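Local coordinates for protein aromatic-ring-hydroxylating dioxygenase beta subunit (Catenulispora acidiphila, PDB 6VW4) that is of unknown function but binds a naphthopyran acetic acid in the pocket of its NTF2-like fold, and may act in polyketide biosynthesis, at residues 16-21 against 135-140; 8-13 against 130-135; 50-55 against 59-64; 12-17 against 81-86. All coordinates share one frame; numbering follows the deposited sequence.

Interaction 1 of 4, residues 16-21 against 135-140. With SDN ([(3S)-9-hydroxy-1-methyl-10-oxo-4,10-dihydro-3H-benzo[g]isochromen-3-yl]acetic acid), chain C.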
loop_
_atom_site.group_PDB
_atom_site.type_symbol
_atom_site.label_atom_id
_atom_site.label_comp_id
_atom_site.label_asym_id
_atom_site.label_seq_id
_atom_site.Cartn_x
_atom_site.Cartn_y
_atom_site.Cartn_z
ATOM N N GLN A 16 4.324 -11.047 -3.033
ATOM C CA GLN A 16 4.924 -11.173 -4.358
ATOM C C GLN A 16 3.948 -11.813 -5.331
ATOM O O GLN A 16 3.833 -11.386 -6.495
ATOM C CB GLN A 16 6.215 -11.996 -4.280
ATOM C CG GLN A 16 6.754 -12.477 -5.636
ATOM C CD GLN A 16 7.816 -11.529 -6.229
ATOM O OE1 GLN A 16 8.107 -10.477 -5.663
ATOM N NE2 GLN A 16 8.385 -11.903 -7.372
ATOM N N HIS A 17 3.284 -12.878 -4.881
ATOM C CA HIS A 17 2.304 -13.575 -5.706
ATOM C C HIS A 17 1.133 -12.656 -6.028
ATOM O O HIS A 17 0.692 -12.574 -7.171
ATOM C CB HIS A 17 1.837 -14.838 -4.941
ATOM C CG HIS A 17 0.689 -15.562 -5.570
ATOM N ND1 HIS A 17 0.832 -16.375 -6.679
ATOM C CD2 HIS A 17 -0.624 -15.623 -5.220
ATOM C CE1 HIS A 17 -0.351 -16.870 -7.005
ATOM N NE2 HIS A 17 -1.245 -16.452 -6.121
ATOM N N GLN A 18 0.614 -11.931 -5.032
ATOM C CA GLN A 18 -0.506 -11.031 -5.339
ATOM C C GLN A 18 -0.090 -9.945 -6.317
ATOM O O GLN A 18 -0.837 -9.615 -7.243
ATOM C CB GLN A 18 -1.072 -10.424 -4.064
ATOM C CG GLN A 18 -1.820 -11.470 -3.225
ATOM C CD GLN A 18 -2.231 -10.930 -1.903
ATOM O OE1 GLN A 18 -1.592 -10.016 -1.389
ATOM N NE2 GLN A 18 -3.302 -11.486 -1.332
ATOM N N ALA A 19 1.130 -9.420 -6.162
ATOM C CA ALA A 19 1.612 -8.383 -7.063
ATOM C C ALA A 19 1.669 -8.884 -8.498
ATOM O O ALA A 19 1.162 -8.228 -9.420
ATOM C CB ALA A 19 2.997 -7.917 -6.621
ATOM N N ARG A 20 2.259 -10.071 -8.709
ATOM C CA ARG A 20 2.342 -10.622 -10.069
ATOM C C ARG A 20 0.950 -10.875 -10.648
ATOM O O ARG A 20 0.670 -10.488 -11.783
ATOM C CB ARG A 20 3.156 -11.926 -10.084
ATOM C CG ARG A 20 4.616 -11.782 -9.711
ATOM C CD ARG A 20 5.536 -11.633 -10.897
ATOM N NE ARG A 20 6.894 -12.084 -10.571
ATOM C CZ ARG A 20 8.010 -11.410 -10.855
ATOM N NH1 ARG A 20 7.957 -10.237 -11.492
ATOM N NH2 ARG A 20 9.187 -11.911 -10.498
ATOM N N GLN A 21 0.065 -11.518 -9.882
ATOM C CA GLN A 21 -1.322 -11.667 -10.297
ATOM C C GLN A 21 -1.890 -10.365 -10.841
ATOM O O GLN A 21 -2.483 -10.331 -11.921
ATOM C CB GLN A 21 -2.208 -12.055 -9.117
ATOM C CG GLN A 21 -2.320 -13.433 -8.834
ATOM C CD GLN A 21 -3.318 -13.673 -7.735
ATOM O OE1 GLN A 21 -3.462 -12.864 -6.794
ATOM N NE2 GLN A 21 -3.967 -14.822 -7.795
ATOM N N ALA A 135 -6.481 -20.632 -4.429
ATOM C CA ALA A 135 -7.633 -21.507 -4.420
ATOM C C ALA A 135 -8.924 -20.711 -4.448
ATOM O O ALA A 135 -9.897 -21.118 -5.095
ATOM C CB ALA A 135 -7.605 -22.380 -3.171
ATOM N N SER A 136 -8.970 -19.597 -3.715
ATOM C CA SER A 136 -10.158 -18.756 -3.744
ATOM C C SER A 136 -9.831 -17.288 -3.479
ATOM O O SER A 136 -8.858 -16.951 -2.777
ATOM C CB SER A 136 -11.224 -19.260 -2.737
ATOM O OG SER A 136 -10.684 -19.434 -1.445
ATOM N N ARG A 137 -10.676 -16.432 -4.055
ATOM C CA ARG A 137 -10.671 -14.990 -3.842
ATOM C C ARG A 137 -12.115 -14.521 -3.690
ATOM O O ARG A 137 -12.946 -14.710 -4.587
ATOM C CB ARG A 137 -9.975 -14.268 -4.994
ATOM C CG ARG A 137 -10.207 -12.764 -5.000
ATOM C CD ARG A 137 -9.133 -12.086 -5.808
ATOM N NE ARG A 137 -7.867 -12.165 -5.106
ATOM C CZ ARG A 137 -6.701 -11.844 -5.649
ATOM N NH1 ARG A 137 -6.647 -11.445 -6.907
ATOM N NH2 ARG A 137 -5.582 -11.961 -4.947
ATOM N N TRP A 138 -12.405 -13.938 -2.547
ATOM C CA TRP A 138 -13.737 -13.524 -2.154
ATOM C C TRP A 138 -13.706 -12.010 -1.915
ATOM O O TRP A 138 -13.160 -11.539 -0.913
ATOM C CB TRP A 138 -14.164 -14.314 -0.920
ATOM C CG TRP A 138 -15.625 -14.488 -0.888
ATOM C CD1 TRP A 138 -16.534 -13.698 -0.232
ATOM C CD2 TRP A 138 -16.383 -15.495 -1.578
ATOM N NE1 TRP A 138 -17.811 -14.163 -0.461
ATOM C CE2 TRP A 138 -17.747 -15.262 -1.285
ATOM C CE3 TRP A 138 -16.040 -16.576 -2.406
ATOM C CZ2 TRP A 138 -18.772 -16.069 -1.795
ATOM C CZ3 TRP A 138 -17.061 -17.381 -2.908
ATOM C CH2 TRP A 138 -18.410 -17.120 -2.603
ATOM N N VAL A 139 -14.267 -11.250 -2.851
ATOM C CA VAL A 139 -14.243 -9.793 -2.808
ATOM C C VAL A 139 -15.555 -9.258 -2.244
ATOM O O VAL A 139 -16.636 -9.619 -2.719
ATOM C CB VAL A 139 -13.984 -9.196 -4.201
ATOM C CG1 VAL A 139 -13.845 -7.670 -4.079
ATOM C CG2 VAL A 139 -12.749 -9.783 -4.809
ATOM N N GLU A 140 -15.457 -8.368 -1.256
ATOM C CA GLU A 140 -16.571 -7.498 -0.872
ATOM C C GLU A 140 -16.360 -6.066 -1.377
ATOM O O GLU A 140 -15.232 -5.632 -1.659
ATOM C CB GLU A 140 -16.766 -7.463 0.639
ATOM C CG GLU A 140 -16.888 -8.828 1.288
ATOM C CD GLU A 140 -18.243 -9.480 1.098
ATOM O OE1 GLU A 140 -18.372 -10.659 1.499
ATOM O OE2 GLU A 140 -19.175 -8.829 0.554
HETATM O O4 SDN C . -9.035 -9.508 -9.077
HETATM C C11 SDN C . -9.333 -8.738 -7.952
HETATM C C12 SDN C . -10.383 -7.820 -7.946
HETATM C C13 SDN C . -11.236 -7.664 -9.225
HETATM O O5 SDN C . -10.995 -8.318 -10.186
HETATM C C14 SDN C . -12.382 -6.669 -9.229
HETATM C C15 SDN C . -13.257 -6.521 -10.498
HETATM O O3 SDN C . -14.618 -6.095 -10.273
HETATM C C16 SDN C . -12.802 -6.971 -11.894
HETATM C C10 SDN C . -8.536 -8.850 -6.825
HETATM C C9 SDN C . -8.798 -8.076 -5.683
HETATM C C8 SDN C . -9.850 -7.173 -5.671
HETATM C C7 SDN C . -10.646 -7.032 -6.804
HETATM C C6 SDN C . -11.822 -6.001 -6.789
HETATM C C5 SDN C . -12.667 -5.878 -8.055
HETATM C C4 SDN C . -13.786 -4.934 -8.061
HETATM C C3 SDN C . -14.763 -5.079 -9.218
HETATM C C2 SDN C . -14.523 -3.747 -9.906
HETATM C C1 SDN C . -15.584 -2.666 -9.897
HETATM O O2 SDN C . -16.651 -2.847 -9.264
HETATM O O1 SDN C . -15.365 -1.602 -10.546
#
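Arg137 reaches from strand 132-139 toward helix 8-26, and its guanidinium meets the amide of Gln21 while lying against the bound SDN. CB points toward the helix, and CG, anti to the backbone N (chi1 167°), carries the chain on in that direction. CD sits over the rim of the ligand's terminal ring, 3.4 Å from SDN C10. Past CD the chain bends at chi3, and the guanidinium turns one face to SDN C9, with NH1 of Arg137 3.2 Å from SDN C10. NH2 makes a weak hydrogen bond to Gln21 OE1 at 3.0 Å; the angle at the hydrogen is only 129° and the amide and guanidinium planes stand 70° apart. Near the guanidinium plane, CG of Gln18 approaches NH2 of Arg137 to 4.2 Å. The stronger partner of NH2 is Asp122, whose carboxylate forms a salt bridge with it and also accepts a hydrogen bond from Gln18 NE2, while Gln21 NE2 turns to Thr36. The arginine is thus held from several directions as part of the pocket wall. Val139, two residues on, adds CG1 at 3.8 Å from SDN C6. Helix 8-26 packs across this part of the curved sheet, where strand 132-139 runs between strands 41-44 and 111-126.

Interaction 2 of 4, residues 8-13 against 130-135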
loop_
_atom_site.group_PDB
_atom_site.type_symbol
_atom_site.label_atom_id
_atom_site.label_comp_id
_atom_site.label_asym_id
_atom_site.label_seq_id
_atom_site.Cartn_x
_atom_site.Cartn_y
_atom_site.Cartn_z
ATOM N N ALA A 8 7.309 -15.069 8.423
ATOM C CA ALA A 8 7.714 -13.877 7.704
ATOM C C ALA A 8 7.947 -14.154 6.230
ATOM O O ALA A 8 7.659 -13.301 5.379
ATOM C CB ALA A 8 8.984 -13.311 8.314
ATOM N N ALA A 9 8.540 -15.304 5.906
ATOM C CA ALA A 9 8.906 -15.531 4.513
ATOM C C ALA A 9 7.665 -15.799 3.679
ATOM O O ALA A 9 7.592 -15.396 2.516
ATOM C CB ALA A 9 9.888 -16.695 4.381
ATOM N N LEU A 10 6.678 -16.480 4.265
ATOM C CA LEU A 10 5.411 -16.669 3.576
ATOM C C LEU A 10 4.696 -15.339 3.354
ATOM O O LEU A 10 4.014 -15.157 2.344
ATOM C CB LEU A 10 4.538 -17.626 4.379
ATOM C CG LEU A 10 3.197 -18.016 3.760
ATOM C CD1 LEU A 10 3.301 -18.734 2.470
ATOM C CD2 LEU A 10 2.529 -18.832 4.827
ATOM N N TYR A 11 4.833 -14.404 4.292
ATOM C CA TYR A 11 4.154 -13.117 4.161
ATOM C C TYR A 11 4.651 -12.387 2.917
ATOM O O TYR A 11 3.862 -11.955 2.065
ATOM C CB TYR A 11 4.388 -12.307 5.450
ATOM C CG TYR A 11 3.578 -11.071 5.591
ATOM C CD1 TYR A 11 4.052 -9.849 5.107
ATOM C CD2 TYR A 11 2.351 -11.105 6.200
ATOM C CE1 TYR A 11 3.312 -8.708 5.230
ATOM C CE2 TYR A 11 1.607 -9.969 6.342
ATOM C CZ TYR A 11 2.082 -8.778 5.842
ATOM O OH TYR A 11 1.321 -7.670 5.997
ATOM N N ALA A 12 5.965 -12.309 2.760
ATOM C CA ALA A 12 6.544 -11.737 1.542
ATOM C C ALA A 12 6.179 -12.536 0.289
ATOM O O ALA A 12 5.969 -11.959 -0.791
ATOM C CB ALA A 12 8.067 -11.647 1.682
ATOM N N GLU A 13 6.149 -13.860 0.390
ATOM C CA GLU A 13 5.782 -14.666 -0.772
ATOM C C GLU A 13 4.340 -14.389 -1.215
ATOM O O GLU A 13 4.055 -14.331 -2.415
ATOM C CB GLU A 13 5.975 -16.148 -0.440
ATOM C CG GLU A 13 6.261 -17.021 -1.649
ATOM C CD GLU A 13 6.226 -18.526 -1.363
ATOM O OE1 GLU A 13 6.288 -18.957 -0.191
ATOM O OE2 GLU A 13 6.114 -19.280 -2.352
ATOM N N GLY A 130 6.027 -26.346 -5.744
ATOM C CA GLY A 130 6.276 -25.378 -4.681
ATOM C C GLY A 130 5.787 -23.936 -4.883
ATOM O O GLY A 130 5.912 -23.140 -3.950
ATOM N N ARG A 131 5.285 -23.552 -6.065
ATOM C CA ARG A 131 4.770 -22.199 -6.273
ATOM C C ARG A 131 3.376 -22.061 -5.654
ATOM O O ARG A 131 2.628 -23.032 -5.543
ATOM C CB ARG A 131 4.698 -21.863 -7.769
ATOM N N LEU A 132 3.064 -20.863 -5.169
ATOM C CA LEU A 132 1.754 -20.594 -4.586
ATOM C C LEU A 132 0.714 -20.479 -5.690
ATOM O O LEU A 132 1.000 -20.017 -6.802
ATOM C CB LEU A 132 1.756 -19.283 -3.783
ATOM C CG LEU A 132 2.430 -19.247 -2.407
ATOM C CD1 LEU A 132 2.428 -17.793 -1.881
ATOM C CD2 LEU A 132 1.742 -20.184 -1.442
ATOM N N LEU A 133 -0.511 -20.892 -5.375
ATOM C CA LEU A 133 -1.633 -20.617 -6.256
ATOM C C LEU A 133 -2.830 -20.234 -5.413
ATOM O O LEU A 133 -2.936 -20.643 -4.259
ATOM C CB LEU A 133 -2.027 -21.829 -7.119
ATOM C CG LEU A 133 -1.032 -22.429 -8.111
ATOM C CD1 LEU A 133 -1.402 -23.925 -8.315
ATOM C CD2 LEU A 133 -1.044 -21.663 -9.389
ATOM N N THR A 134 -3.762 -19.499 -6.026
ATOM C CA THR A 134 -4.953 -19.014 -5.338
ATOM C C THR A 134 -6.075 -20.031 -5.521
ATOM O O THR A 134 -6.551 -20.259 -6.637
ATOM C CB THR A 134 -5.390 -17.636 -5.875
ATOM O OG1 THR A 134 -4.292 -16.741 -5.902
ATOM C CG2 THR A 134 -6.497 -16.984 -5.016
ATOM N N ALA A 135 -6.481 -20.632 -4.429
ATOM C CA ALA A 135 -7.633 -21.507 -4.420
ATOM C C ALA A 135 -8.924 -20.711 -4.448
ATOM O O ALA A 135 -9.897 -21.118 -5.095
ATOM C CB ALA A 135 -7.605 -22.380 -3.171
HETATM O O HOH W 1 5.145 -18.725 -4.802
#
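Glu13 swings CG away from its backbone N (chi1 -153°) and runs out extended from helix 8-26 across the side chain of Leu132, whose own CG lies opposite its carbonyl carbon (chi1 -75°) and beside its backbone N. This is helix-on-sheet packing in the NTF2-like (SnoaL-like) fold, where the N-terminal helix meets the first part of strand 132-139. The aliphatic part of the glutamate does much of the touching: CG of Glu13 lies 3.9 Å from Leu132 CD1, and its OE2 comes within 3.7 Å of Leu132 CG. Leu10, one turn earlier on the helix, adds a looser apolar contact, CD1 to Leu132 CD2 at 4.5 Å. The leucine is buried beneath a partly exposed acid, which gives the contact an apolar interior and a polar margin. At that margin Glu13 OE1 forms a salt bridge with Arg126 of strand 111-126, and Arg126 also donates to Gly130 O, tying the carboxylate to the turn that precedes the strand. The other oxygen reaches the strand backbone through water: one molecule donates to Glu13 OE2 at 2.7 Å and accepts from Leu132 N at 3.0 Å.

Interaction 3 of 4, residues 50-55 against 59-64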
loop_
_atom_site.group_PDB
_atom_site.type_symbol
_atom_site.label_atom_id
_atom_site.label_comp_id
_atom_site.label_asym_id
_atom_site.label_seq_id
_atom_site.Cartn_x
_atom_site.Cartn_y
_atom_site.Cartn_z
ATOM N N ASP A 50 -22.806 -14.811 -8.912
ATOM C CA ASP A 50 -22.229 -16.104 -8.577
ATOM C C ASP A 50 -20.766 -16.119 -8.991
ATOM O O ASP A 50 -20.388 -15.484 -9.988
ATOM C CB ASP A 50 -22.970 -17.235 -9.287
ATOM C CG ASP A 50 -24.382 -17.429 -8.768
ATOM O OD1 ASP A 50 -24.564 -17.999 -7.659
ATOM O OD2 ASP A 50 -25.311 -17.017 -9.496
ATOM N N PRO A 51 -19.930 -16.850 -8.265
ATOM C CA PRO A 51 -18.500 -16.844 -8.582
ATOM C C PRO A 51 -18.189 -17.610 -9.851
ATOM O O PRO A 51 -18.860 -18.587 -10.175
ATOM C CB PRO A 51 -17.875 -17.509 -7.360
ATOM C CG PRO A 51 -18.935 -18.432 -6.847
ATOM C CD PRO A 51 -20.267 -17.800 -7.187
ATOM N N ALA A 52 -17.176 -17.125 -10.580
ATOM C CA ALA A 52 -16.532 -17.889 -11.637
ATOM C C ALA A 52 -15.657 -18.993 -11.035
ATOM O O ALA A 52 -14.893 -18.761 -10.091
ATOM C CB ALA A 52 -15.687 -16.974 -12.518
ATOM N N ILE A 53 -15.752 -20.197 -11.588
ATOM C CA ILE A 53 -15.092 -21.359 -10.999
ATOM C C ILE A 53 -14.291 -22.079 -12.063
ATOM O O ILE A 53 -14.820 -22.442 -13.118
ATOM C CB ILE A 53 -16.082 -22.316 -10.332
ATOM C CG1 ILE A 53 -17.119 -21.500 -9.548
ATOM C CG2 ILE A 53 -15.334 -23.266 -9.403
ATOM C CD1 ILE A 53 -17.870 -22.286 -8.523
ATOM N N GLY A 54 -13.019 -22.275 -11.794
ATOM C CA GLY A 54 -12.126 -22.757 -12.809
ATOM C C GLY A 54 -11.606 -21.641 -13.679
ATOM O O GLY A 54 -12.229 -20.593 -13.841
ATOM N N ARG A 55 -10.433 -21.911 -14.263
ATOM C CA ARG A 55 -9.725 -20.914 -15.052
ATOM C C ARG A 55 -10.534 -20.434 -16.247
ATOM O O ARG A 55 -10.513 -19.238 -16.570
ATOM C CB ARG A 55 -8.385 -21.479 -15.503
ATOM C CG ARG A 55 -7.528 -21.976 -14.338
ATOM C CD ARG A 55 -6.061 -22.068 -14.732
ATOM N NE ARG A 55 -5.208 -22.447 -13.596
ATOM C CZ ARG A 55 -4.282 -23.413 -13.620
ATOM N NH1 ARG A 55 -4.075 -24.123 -14.721
ATOM N NH2 ARG A 55 -3.566 -23.681 -12.535
ATOM N N VAL A 59 -11.486 -16.560 -16.943
ATOM C CA VAL A 59 -11.129 -15.777 -18.122
ATOM C C VAL A 59 -12.366 -15.259 -18.851
ATOM O O VAL A 59 -12.336 -14.150 -19.417
ATOM C CB VAL A 59 -10.245 -16.578 -19.087
ATOM C CG1 VAL A 59 -10.178 -15.817 -20.443
ATOM C CG2 VAL A 59 -8.880 -16.827 -18.488
ATOM N N ARG A 60 -13.448 -16.043 -18.874
ATOM C CA ARG A 60 -14.663 -15.590 -19.534
ATOM C C ARG A 60 -15.301 -14.449 -18.765
ATOM O O ARG A 60 -15.758 -13.468 -19.370
ATOM C CB ARG A 60 -15.630 -16.773 -19.691
ATOM C CG ARG A 60 -17.163 -16.557 -19.788
ATOM C CD ARG A 60 -17.888 -17.981 -19.653
ATOM N NE ARG A 60 -16.972 -19.114 -19.937
ATOM C CZ ARG A 60 -16.790 -20.211 -19.178
ATOM N NH1 ARG A 60 -17.475 -20.416 -18.061
ATOM N NH2 ARG A 60 -15.894 -21.129 -19.545
ATOM N N GLU A 61 -15.355 -14.552 -17.435
ATOM C CA GLU A 61 -16.002 -13.482 -16.686
ATOM C C GLU A 61 -15.222 -12.174 -16.746
ATOM O O GLU A 61 -15.825 -11.118 -16.592
ATOM C CB GLU A 61 -16.199 -13.877 -15.229
ATOM C CG GLU A 61 -17.071 -12.868 -14.463
ATOM C CD GLU A 61 -18.006 -13.531 -13.452
ATOM O OE1 GLU A 61 -18.967 -14.200 -13.887
ATOM O OE2 GLU A 61 -17.796 -13.382 -12.219
ATOM N N LEU A 62 -13.903 -12.210 -16.958
ATOM C CA LEU A 62 -13.148 -10.971 -17.115
ATOM C C LEU A 62 -13.336 -10.366 -18.500
ATOM O O LEU A 62 -13.296 -9.138 -18.651
ATOM C CB LEU A 62 -11.660 -11.202 -16.859
ATOM C CG LEU A 62 -11.296 -11.553 -15.417
ATOM C CD1 LEU A 62 -9.840 -12.016 -15.354
ATOM C CD2 LEU A 62 -11.567 -10.404 -14.458
ATOM N N ASN A 63 -13.524 -11.208 -19.519
ATOM C CA ASN A 63 -13.838 -10.696 -20.852
ATOM C C ASN A 63 -15.239 -10.076 -20.891
ATOM O O ASN A 63 -15.446 -9.049 -21.546
ATOM C CB ASN A 63 -13.699 -11.819 -21.886
ATOM C CG ASN A 63 -12.268 -11.997 -22.379
ATOM O OD1 ASN A 63 -11.519 -11.035 -22.533
ATOM N ND2 ASN A 63 -11.888 -13.231 -22.634
ATOM N N GLU A 64 -16.199 -10.657 -20.167
ATOM C CA GLU A 64 -17.519 -10.042 -20.033
ATOM C C GLU A 64 -17.429 -8.666 -19.383
ATOM O O GLU A 64 -17.929 -7.674 -19.926
ATOM C CB GLU A 64 -18.431 -10.927 -19.185
ATOM C CG GLU A 64 -19.293 -11.945 -19.910
ATOM C CD GLU A 64 -20.050 -12.844 -18.928
ATOM O OE1 GLU A 64 -19.716 -14.052 -18.826
ATOM O OE2 GLU A 64 -20.961 -12.330 -18.238
#
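Ala52 and Glu61 meet through their methyl and methylene groups, CB of Ala52 lying 4.1 Å from CB of Glu61 where strand 52-53 turns its buried side to helix 55-68. The glutamate first points CG directly away from its own N (chi1 -171°), then bends at chi2 (143°), and this brings the carboxylate back beside the strand. OE2 of Glu61 ends near the strand backbone, 4.0 Å from Asp50 O and 4.1 Å from Ala52 N, too far for a hydrogen bond to either. Its other oxygen, OE1, has a long, weak ion pair with Arg49. Val59 belongs to the first turns of the helix. Its N donates to Arg55 O at 2.9 Å in a nearly straight bond (171° at the hydrogen), a regular helical link, and its CG2 lies 3.5 Å from the same Arg55 O. The side chain of Arg55 leaves in the other direction, and NH2 donates to Phe37 O. Gly54, with positive phi, occupies the N-cap position and links strand to helix within a few residues. The strand-helix corner is therefore compact: strand 52-53 borders strand 41-44 at an outer edge of the sheet, while helix 55-68 packs through Val59 and Leu62 against helix 30-34.

Interaction 4 of 4, residues 12-17 against 81-86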
loop_
_atom_site.group_PDB
_atom_site.type_symbol
_atom_site.label_atom_id
_atom_site.label_comp_id
_atom_site.label_asym_id
_atom_site.label_seq_id
_atom_site.Cartn_x
_atom_site.Cartn_y
_atom_site.Cartn_z
ATOM N N ALA A 12 5.965 -12.309 2.760
ATOM C CA ALA A 12 6.544 -11.737 1.542
ATOM C C ALA A 12 6.179 -12.536 0.289
ATOM O O ALA A 12 5.969 -11.959 -0.791
ATOM C CB ALA A 12 8.067 -11.647 1.682
ATOM N N GLU A 13 6.149 -13.860 0.390
ATOM C CA GLU A 13 5.782 -14.666 -0.772
ATOM C C GLU A 13 4.340 -14.389 -1.215
ATOM O O GLU A 13 4.055 -14.331 -2.415
ATOM C CB GLU A 13 5.975 -16.148 -0.440
ATOM C CG GLU A 13 6.261 -17.021 -1.649
ATOM C CD GLU A 13 6.226 -18.526 -1.363
ATOM O OE1 GLU A 13 6.288 -18.957 -0.191
ATOM O OE2 GLU A 13 6.114 -19.280 -2.352
ATOM N N VAL A 14 3.409 -14.220 -0.266
ATOM C CA VAL A 14 2.026 -13.887 -0.650
ATOM C C VAL A 14 1.965 -12.516 -1.338
ATOM O O VAL A 14 1.311 -12.354 -2.383
ATOM C CB VAL A 14 1.081 -13.938 0.557
ATOM C CG1 VAL A 14 -0.321 -13.374 0.134
ATOM C CG2 VAL A 14 0.982 -15.364 1.105
ATOM N N GLN A 15 2.669 -11.524 -0.788
ATOM C CA GLN A 15 2.679 -10.204 -1.418
ATOM C C GLN A 15 3.243 -10.271 -2.836
ATOM O O GLN A 15 2.711 -9.631 -3.753
ATOM C CB GLN A 15 3.502 -9.227 -0.597
ATOM C CG GLN A 15 3.037 -9.004 0.783
ATOM C CD GLN A 15 4.055 -8.189 1.577
ATOM O OE1 GLN A 15 5.094 -8.704 2.043
ATOM N NE2 GLN A 15 3.785 -6.916 1.709
ATOM N N GLN A 16 4.324 -11.047 -3.033
ATOM C CA GLN A 16 4.924 -11.173 -4.358
ATOM C C GLN A 16 3.948 -11.813 -5.331
ATOM O O GLN A 16 3.833 -11.386 -6.495
ATOM C CB GLN A 16 6.215 -11.996 -4.280
ATOM C CG GLN A 16 6.754 -12.477 -5.636
ATOM C CD GLN A 16 7.816 -11.529 -6.229
ATOM O OE1 GLN A 16 8.107 -10.477 -5.663
ATOM N NE2 GLN A 16 8.385 -11.903 -7.372
ATOM N N HIS A 17 3.284 -12.878 -4.881
ATOM C CA HIS A 17 2.304 -13.575 -5.706
ATOM C C HIS A 17 1.133 -12.656 -6.028
ATOM O O HIS A 17 0.692 -12.574 -7.171
ATOM C CB HIS A 17 1.837 -14.838 -4.941
ATOM C CG HIS A 17 0.689 -15.562 -5.570
ATOM N ND1 HIS A 17 0.832 -16.375 -6.679
ATOM C CD2 HIS A 17 -0.624 -15.623 -5.220
ATOM C CE1 HIS A 17 -0.351 -16.870 -7.005
ATOM N NE2 HIS A 17 -1.245 -16.452 -6.121
ATOM N N THR A 81 -3.325 -3.396 0.209
ATOM C CA THR A 81 -2.614 -3.085 1.457
ATOM C C THR A 81 -3.204 -3.899 2.612
ATOM O O THR A 81 -4.235 -4.559 2.461
ATOM C CB THR A 81 -2.696 -1.583 1.796
ATOM O OG1 THR A 81 -4.075 -1.219 1.969
ATOM C CG2 THR A 81 -2.053 -0.715 0.724
ATOM N N MET A 82 -2.587 -3.789 3.784
ATOM C CA MET A 82 -3.140 -4.303 5.035
ATOM C C MET A 82 -3.290 -5.809 5.008
ATOM O O MET A 82 -4.328 -6.347 5.338
ATOM C CB MET A 82 -4.456 -3.602 5.390
ATOM C CG MET A 82 -4.242 -2.003 5.394
ATOM S SD MET A 82 -2.949 -1.192 6.429
ATOM C CE MET A 82 -3.381 -1.597 8.111
ATOM N N LEU A 83 -2.221 -6.495 4.645
ATOM C CA LEU A 83 -2.300 -7.948 4.532
ATOM C C LEU A 83 -2.119 -8.586 5.909
ATOM O O LEU A 83 -1.156 -8.274 6.617
ATOM C CB LEU A 83 -1.239 -8.503 3.579
ATOM C CG LEU A 83 -1.051 -10.044 3.521
ATOM C CD1 LEU A 83 -2.293 -10.639 2.868
ATOM C CD2 LEU A 83 0.185 -10.413 2.700
ATOM N N ALA A 84 -3.038 -9.478 6.297
ATOM C CA ALA A 84 -2.837 -10.349 7.461
ATOM C C ALA A 84 -3.031 -11.804 7.037
ATOM O O ALA A 84 -3.980 -12.117 6.315
ATOM C CB ALA A 84 -3.793 -9.981 8.607
ATOM N N ILE A 85 -2.101 -12.682 7.393
ATOM C CA ILE A 85 -2.195 -14.082 6.992
ATOM C C ILE A 85 -2.455 -14.946 8.231
ATOM O O ILE A 85 -2.163 -14.559 9.374
ATOM C CB ILE A 85 -0.940 -14.576 6.245
ATOM C CG1 ILE A 85 0.268 -14.477 7.175
ATOM C CG2 ILE A 85 -0.732 -13.841 4.937
ATOM C CD1 ILE A 85 1.572 -15.013 6.541
ATOM N N ASP A 86 -3.047 -16.120 7.996
ATOM C CA ASP A 86 -3.323 -17.101 9.050
ATOM C C ASP A 86 -3.286 -18.524 8.481
ATOM O O ASP A 86 -3.657 -18.767 7.321
ATOM C CB ASP A 86 -4.679 -16.835 9.717
#
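Leu83 CD2 fits against two consecutive residues of helix 8-26, 3.7 Å from Gln15 CG and 4.0 Å from Val14 CG1. A chi1 of 171° turns the leucine's branches to the helix, and both helix side chains cross it at a slant. Val14 points at the strand and divides its two methyls: CG1 goes to Leu83, while CG2 lies 4.5 Å from CG2 of Ile85, the next residue on the same face of strand 75-86. Gln15 passes beside the leucine and touches it with its aliphatic CG. Helix 12-17 and strand 81-86 make an angle of 126° between their directions, with their axes 10.0 Å apart at closest approach, a spacing filled by these side chains. In this NTF2-like fold the contact places the N-terminal helix over strand 75-86, one of the two outermost strands within the chain, which pairs with strand 96-108. Ile85 O accepts a hydrogen bond from Gln16 of the third subunit, and Gln16 itself donates to Ile85 O of the second. Between residues 12-17 and 81-86 the chemistry is all carbon on carbon, so close fit and burial do the holding; the polar link from this helix to the strand comes just before, where Tyr11 OH bonds Leu83 O.

In the fold
Interactions 1, 2 and 4 hold the same helix, 8-26, against the sheet at successive places, and interaction 3 stands apart, about 23 and 24 Å between centres from interactions 2 and 4. Interaction 1 is the buried one, near the centre of the chain, and the polar one, built on arginine and glutamine beside the ligand. The other three are partly buried. Two lean on carbon: a leucine under a water-bridged acid in interaction 2, and carbon-on-carbon packing beside neighbouring subunits in interaction 4. Interaction 3 is a short strand-helix corner that mixes a backbone hydrogen bond with a CB to CB contact. His17 NE2 probably bonds Thr134 OG1 at 3.1 Å, joining interactions 1 and 2.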